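Local coordinates for protein alpha-1,4-endofucoidanase (Mariniflexile fucanivorans, PDB 6DLH) that hydrolyses internal linkages of the marine polysaccharide fucoidan as a retaining family 107 glycoside hydrolase whose catalytic domain precedes immunoglobulin-like domains, at residues P88-P93 with D160-Y165; D314-M319 with T368-V373. All blocks are in the same frame, centred on the assembly; numbering follows the deposited sequence.

Contact 1. Residues P88-P93 with D160-Y165; sequences PNIFSP and DTQADY
Tyr165 meets Ile90, Phe91 and Pro93 where two loops of the β/α-barrel come together, each following one of the adjacent parallel strands 80-84 and 143-149. Its hydroxyl OH donates to the carbonyl O of Ile90 across a short 2.5 Å, at a C=O···donor angle of 129° and with the donor tilted 33° from the carbonyl plane. The same OH atom lies 3.5 Å from CD1 of Phe91, the two aromatic side chains crossing at about a right angle. Further round the tyrosine ring, CG of Pro93 packs against CE2 of Tyr165 at 3.9 Å. A phenylalanine at Tyr165 would keep the ring but probably leave the Ile90 carbonyl without this donor, Phe91 without its hydroxyl contact and the ring tip freer to shift. Beside this group Ile90 CD1 lies 3.6 Å from Gln162 OE1, a van der Waals contact.

A second shell surrounds these residues and probably helps to place them. The turn presenting the Ile90 carbonyl is closed by the bond from Phe91 N to Pro88 O, and Ser92 OG ties it to the backbone O of Asn152. Val120 touches the Tyr165 side chain. With Tyr165 CG between its backbone N and carbonyl carbon (chi1 38°), the ring also lies against its own loop: CB of Gln162 sits 3.5 Å above one face, offset toward the rim.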
loop_
_atom_site.group_PDB
_atom_site.type_symbol
_atom_site.label_atom_id
_atom_site.label_comp_id
_atom_site.label_asym_id
_atom_site.label_seq_id
_atom_site.Cartn_x
_atom_site.Cartn_y
_atom_site.Cartn_z
ATOM N N PRO A 88 -4.632 0.541 -10.383
ATOM C CA PRO A 88 -5.342 0.308 -11.647
ATOM C C PRO A 88 -5.323 1.447 -12.670
ATOM O O PRO A 88 -4.921 2.562 -12.364
ATOM C CB PRO A 88 -6.796 0.055 -11.209
ATOM C CG PRO A 88 -6.922 0.703 -9.847
ATOM C CD PRO A 88 -5.538 0.662 -9.231
ATOM N N ASN A 89 -5.762 1.144 -13.901
ATOM C CA ASN A 89 -6.220 2.160 -14.840
ATOM C C ASN A 89 -5.067 3.104 -15.191
ATOM O O ASN A 89 -3.949 2.653 -15.437
ATOM C CB ASN A 89 -7.462 2.871 -14.286
ATOM C CG ASN A 89 -8.440 3.333 -15.342
ATOM O OD1 ASN A 89 -8.689 2.631 -16.321
ATOM N ND2 ASN A 89 -9.021 4.504 -15.138
ATOM N N ILE A 90 -5.341 4.416 -15.190
ATOM C CA ILE A 90 -4.356 5.425 -15.558
ATOM C C ILE A 90 -3.275 5.539 -14.484
ATOM O O ILE A 90 -2.324 6.296 -14.654
ATOM C CB ILE A 90 -5.016 6.785 -15.855
ATOM C CG1 ILE A 90 -5.724 7.364 -14.625
ATOM C CG2 ILE A 90 -5.944 6.683 -17.060
ATOM C CD1 ILE A 90 -6.298 8.754 -14.830
ATOM N N PHE A 91 -3.413 4.775 -13.393
ATOM C CA PHE A 91 -2.432 4.788 -12.316
ATOM C C PHE A 91 -1.545 3.547 -12.391
ATOM O O PHE A 91 -0.769 3.279 -11.474
ATOM C CB PHE A 91 -3.131 4.899 -10.956
ATOM C CG PHE A 91 -4.062 6.075 -10.838
ATOM C CD1 PHE A 91 -3.583 7.320 -10.456
ATOM C CD2 PHE A 91 -5.413 5.945 -11.130
ATOM C CE1 PHE A 91 -4.437 8.409 -10.364
ATOM C CE2 PHE A 91 -6.266 7.036 -11.041
ATOM C CZ PHE A 91 -5.775 8.263 -10.659
ATOM N N SER A 92 -1.641 2.810 -13.501
ATOM C CA SER A 92 -0.885 1.576 -13.668
ATOM C C SER A 92 0.630 1.785 -13.589
ATOM O O SER A 92 1.341 0.839 -13.256
ATOM C CB SER A 92 -1.278 0.836 -14.922
ATOM O OG SER A 92 -0.932 1.581 -16.076
ATOM N N PRO A 93 1.200 2.967 -13.940
ATOM C CA PRO A 93 2.628 3.219 -13.718
ATOM C C PRO A 93 3.078 3.314 -12.258
ATOM O O PRO A 93 4.214 2.967 -11.938
ATOM C CB PRO A 93 2.885 4.566 -14.422
ATOM C CG PRO A 93 1.732 4.703 -15.392
ATOM C CD PRO A 93 0.560 4.074 -14.668
ATOM N N ASP A 160 -3.727 11.240 -23.460
ATOM C CA ASP A 160 -3.905 11.929 -22.191
ATOM C C ASP A 160 -2.529 12.119 -21.553
ATOM O O ASP A 160 -1.600 11.364 -21.842
ATOM C CB ASP A 160 -4.872 11.178 -21.267
ATOM C CG ASP A 160 -6.343 11.451 -21.537
ATOM O OD1 ASP A 160 -6.692 11.686 -22.710
ATOM O OD2 ASP A 160 -7.134 11.421 -20.569
ATOM N N THR A 161 -2.407 13.148 -20.703
ATOM C CA THR A 161 -1.189 13.389 -19.943
ATOM C C THR A 161 -1.529 13.392 -18.454
ATOM O O THR A 161 -2.500 14.024 -18.036
ATOM C CB THR A 161 -0.468 14.666 -20.406
ATOM O OG1 THR A 161 -0.080 14.492 -21.770
ATOM C CG2 THR A 161 0.769 14.991 -19.597
ATOM N N GLN A 162 -0.712 12.678 -17.671
ATOM C CA GLN A 162 -0.938 12.536 -16.240
ATOM C C GLN A 162 -0.116 13.573 -15.476
ATOM O O GLN A 162 1.101 13.457 -15.375
ATOM C CB GLN A 162 -0.653 11.100 -15.794
ATOM C CG GLN A 162 -1.356 10.035 -16.631
ATOM C CD GLN A 162 -2.837 10.270 -16.820
ATOM O OE1 GLN A 162 -3.543 10.747 -15.930
ATOM N NE2 GLN A 162 -3.324 9.934 -18.004
ATOM N N ALA A 163 -0.818 14.563 -14.910
ATOM C CA ALA A 163 -0.223 15.772 -14.359
ATOM C C ALA A 163 0.545 15.511 -13.061
ATOM O O ALA A 163 0.900 16.465 -12.369
ATOM C CB ALA A 163 -1.298 16.815 -14.161
ATOM N N ASP A 164 0.812 14.236 -12.736
ATOM C CA ASP A 164 1.582 13.892 -11.548
ATOM C C ASP A 164 2.833 13.111 -11.942
ATOM O O ASP A 164 3.829 13.126 -11.222
ATOM C CB ASP A 164 0.730 13.176 -10.493
ATOM C CG ASP A 164 -0.218 14.108 -9.758
ATOM O OD1 ASP A 164 -1.408 14.161 -10.135
ATOM O OD2 ASP A 164 0.239 14.779 -8.817
ATOM N N TYR A 165 2.758 12.421 -13.083
ATOM C CA TYR A 165 3.894 11.731 -13.675
ATOM C C TYR A 165 3.875 11.981 -15.183
ATOM O O TYR A 165 3.885 11.036 -15.973
ATOM C CB TYR A 165 3.897 10.248 -13.278
ATOM C CG TYR A 165 2.528 9.611 -13.217
ATOM C CD1 TYR A 165 1.703 9.797 -12.115
ATOM C CD2 TYR A 165 2.045 8.838 -14.264
ATOM C CE1 TYR A 165 0.435 9.239 -12.054
ATOM C CE2 TYR A 165 0.781 8.268 -14.215
ATOM C CZ TYR A 165 -0.027 8.470 -13.108
ATOM O OH TYR A 165 -1.278 7.929 -13.046
#

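Contact 2. Residues D314-M319 with T368-V373; sequences DLVVFM and TSTGIV
This is a close, buried helix-helix contact on the flank of the β/α-barrel, made by helix 307-321 and the C-terminal end of helix 361-372. The axes of the two short segments approach to 7.5 Å with their directions 40° apart. Gly371 brings bare backbone to the crossing, consistent with the close approach: its CA lies 3.9 Å from the carbonyl O of Val316. As Val316 is modelled, a β-carbon at Gly371 would probably crowd its CG2.

Methyl groups fill in beside the glycine. CG1 of Val316 meets CG2 of Thr370 at 3.5 Å, closer than usual for two carbons, and the side chains cross at about a right angle. Val316 is modelled near-eclipsed (chi1 126°), so the short distance may reflect real strain or an uncertain rotamer. CG2 of Val317 reaches the same Thr370 methyl more loosely, at 4.1 Å. Thr370 divides its branches between two tasks: the methyl meets Val316, whereas OG1 is hydrogen-bonded to OE1 of Glu366 one turn earlier. Past the glycine, Met319 bends at its thioether (chi3 63°), which puts CE 3.5 Å from the carbonyl O of Gly371; Met319 CB is 3.7 Å from the same Gly371 O. No hydrogen bond links the segments.

Phe342 of strand 341-342 touches both Val316 and Met319, tying helix 307-321 to the sheet. Thr368 and Ile372 turn instead to Leu46 of strand 46-49 and to helix 399-415. Helix 361-372 itself joins the adjacent parallel strands 341-342 and 377-379, a β-α-β crossover, and its packing through Gly371 on the preceding helix belongs to the outer layer of a β/α-barrel.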
loop_
_atom_site.group_PDB
_atom_site.type_symbol
_atom_site.label_atom_id
_atom_site.label_comp_id
_atom_site.label_asym_id
_atom_site.label_seq_id
_atom_site.Cartn_x
_atom_site.Cartn_y
_atom_site.Cartn_z
ATOM N N ASP A 314 -25.239 -16.509 -9.444
ATOM C CA ASP A 314 -25.063 -17.738 -10.212
ATOM C C ASP A 314 -23.583 -18.073 -10.378
ATOM O O ASP A 314 -23.234 -19.243 -10.510
ATOM C CB ASP A 314 -25.764 -17.690 -11.576
ATOM C CG ASP A 314 -27.278 -17.770 -11.454
ATOM O OD1 ASP A 314 -27.752 -18.117 -10.349
ATOM O OD2 ASP A 314 -27.968 -17.466 -12.454
ATOM N N LEU A 315 -22.722 -17.047 -10.398
ATOM C CA LEU A 315 -21.287 -17.280 -10.482
ATOM C C LEU A 315 -20.821 -17.989 -9.211
ATOM O O LEU A 315 -20.021 -18.919 -9.260
ATOM C CB LEU A 315 -20.560 -15.944 -10.688
ATOM C CG LEU A 315 -19.039 -16.009 -10.881
ATOM C CD1 LEU A 315 -18.545 -14.772 -11.622
ATOM C CD2 LEU A 315 -18.316 -16.126 -9.545
ATOM N N VAL A 316 -21.332 -17.534 -8.068
ATOM C CA VAL A 316 -20.948 -18.091 -6.786
ATOM C C VAL A 316 -21.498 -19.514 -6.660
ATOM O O VAL A 316 -20.795 -20.409 -6.192
ATOM C CB VAL A 316 -21.380 -17.126 -5.664
ATOM C CG1 VAL A 316 -22.227 -17.749 -4.579
ATOM C CG2 VAL A 316 -20.223 -16.322 -5.101
ATOM N N VAL A 317 -22.733 -19.737 -7.143
ATOM C CA VAL A 317 -23.327 -21.064 -7.131
ATOM C C VAL A 317 -22.513 -21.985 -8.039
ATOM O O VAL A 317 -22.273 -23.135 -7.681
ATOM C CB VAL A 317 -24.828 -21.035 -7.494
ATOM C CG1 VAL A 317 -25.396 -22.433 -7.703
ATOM C CG2 VAL A 317 -25.628 -20.303 -6.434
ATOM N N PHE A 318 -22.056 -21.460 -9.186
ATOM C CA PHE A 318 -21.201 -22.208 -10.102
ATOM C C PHE A 318 -19.963 -22.753 -9.386
ATOM O O PHE A 318 -19.507 -23.858 -9.682
ATOM C CB PHE A 318 -20.773 -21.346 -11.295
ATOM C CG PHE A 318 -20.029 -22.090 -12.380
ATOM C CD1 PHE A 318 -20.712 -22.708 -13.420
ATOM C CD2 PHE A 318 -18.646 -22.180 -12.365
ATOM C CE1 PHE A 318 -20.034 -23.396 -14.417
ATOM C CE2 PHE A 318 -17.965 -22.874 -13.358
ATOM C CZ PHE A 318 -18.657 -23.480 -14.383
ATOM N N MET A 319 -19.399 -21.947 -8.475
ATOM C CA MET A 319 -18.203 -22.319 -7.736
ATOM C C MET A 319 -18.532 -23.476 -6.797
ATOM O O MET A 319 -17.748 -24.410 -6.661
ATOM C CB MET A 319 -17.657 -21.129 -6.936
ATOM C CG MET A 319 -16.958 -20.094 -7.803
ATOM S SD MET A 319 -16.543 -18.555 -6.934
ATOM C CE MET A 319 -15.389 -19.144 -5.701
ATOM N N THR A 368 -20.704 -15.663 0.481
ATOM C CA THR A 368 -19.369 -16.101 0.855
ATOM C C THR A 368 -19.370 -17.611 1.082
ATOM O O THR A 368 -18.547 -18.328 0.510
ATOM C CB THR A 368 -18.819 -15.291 2.038
ATOM O OG1 THR A 368 -18.786 -13.913 1.667
ATOM C CG2 THR A 368 -17.424 -15.710 2.443
ATOM N N SER A 369 -20.315 -18.089 1.906
ATOM C CA SER A 369 -20.324 -19.487 2.302
ATOM C C SER A 369 -20.714 -20.380 1.124
ATOM O O SER A 369 -20.165 -21.472 0.975
ATOM C CB SER A 369 -21.201 -19.723 3.507
ATOM O OG SER A 369 -22.503 -19.198 3.297
ATOM N N THR A 370 -21.653 -19.907 0.289
ATOM C CA THR A 370 -22.018 -20.647 -0.907
ATOM C C THR A 370 -20.781 -20.793 -1.787
ATOM O O THR A 370 -20.519 -21.859 -2.327
ATOM C CB THR A 370 -23.186 -19.994 -1.665
ATOM O OG1 THR A 370 -24.383 -20.133 -0.898
ATOM C CG2 THR A 370 -23.419 -20.611 -3.028
ATOM N N GLY A 371 -20.017 -19.708 -1.913
ATOM C CA GLY A 371 -18.891 -19.672 -2.833
ATOM C C GLY A 371 -17.695 -20.522 -2.394
ATOM O O GLY A 371 -17.011 -21.081 -3.248
ATOM N N ILE A 372 -17.418 -20.599 -1.079
ATOM C CA ILE A 372 -16.132 -21.119 -0.624
ATOM C C ILE A 372 -16.261 -22.417 0.181
ATOM O O ILE A 372 -15.333 -23.223 0.180
ATOM C CB ILE A 372 -15.263 -20.058 0.099
ATOM C CG1 ILE A 372 -15.754 -19.732 1.515
ATOM C CG2 ILE A 372 -15.092 -18.801 -0.739
ATOM C CD1 ILE A 372 -14.812 -18.822 2.308
ATOM N N VAL A 373 -17.378 -22.637 0.887
ATOM C CA VAL A 373 -17.451 -23.840 1.714
ATOM C C VAL A 373 -17.544 -25.064 0.801
ATOM O O VAL A 373 -18.574 -25.298 0.170
ATOM C CB VAL A 373 -18.590 -23.791 2.747
ATOM C CG1 VAL A 373 -18.661 -25.071 3.568
ATOM C CG2 VAL A 373 -18.456 -22.586 3.663
#

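Overall arrangement
Contacts 1 and 2 illustrate two ways in which one β/α-barrel is held together: the first joins loops that follow neighbouring strands, the second joins helices of the outer layer. They follow one another along the chain without touching, their centres 35 Å and their nearest atoms about 19 Å apart. The loops of contact 1 leave the C-terminal ends of their strands, the side where a β/α-barrel hydrolase usually has its active site, although no catalytic residue is identified in either contact. Contact 1 lies away from the calcium sites; contact 2 coordinates no metal, but its Met319 side chain is about 10 Å from that of calcium-binding Phe327 and about 11 Å from that of Asp79.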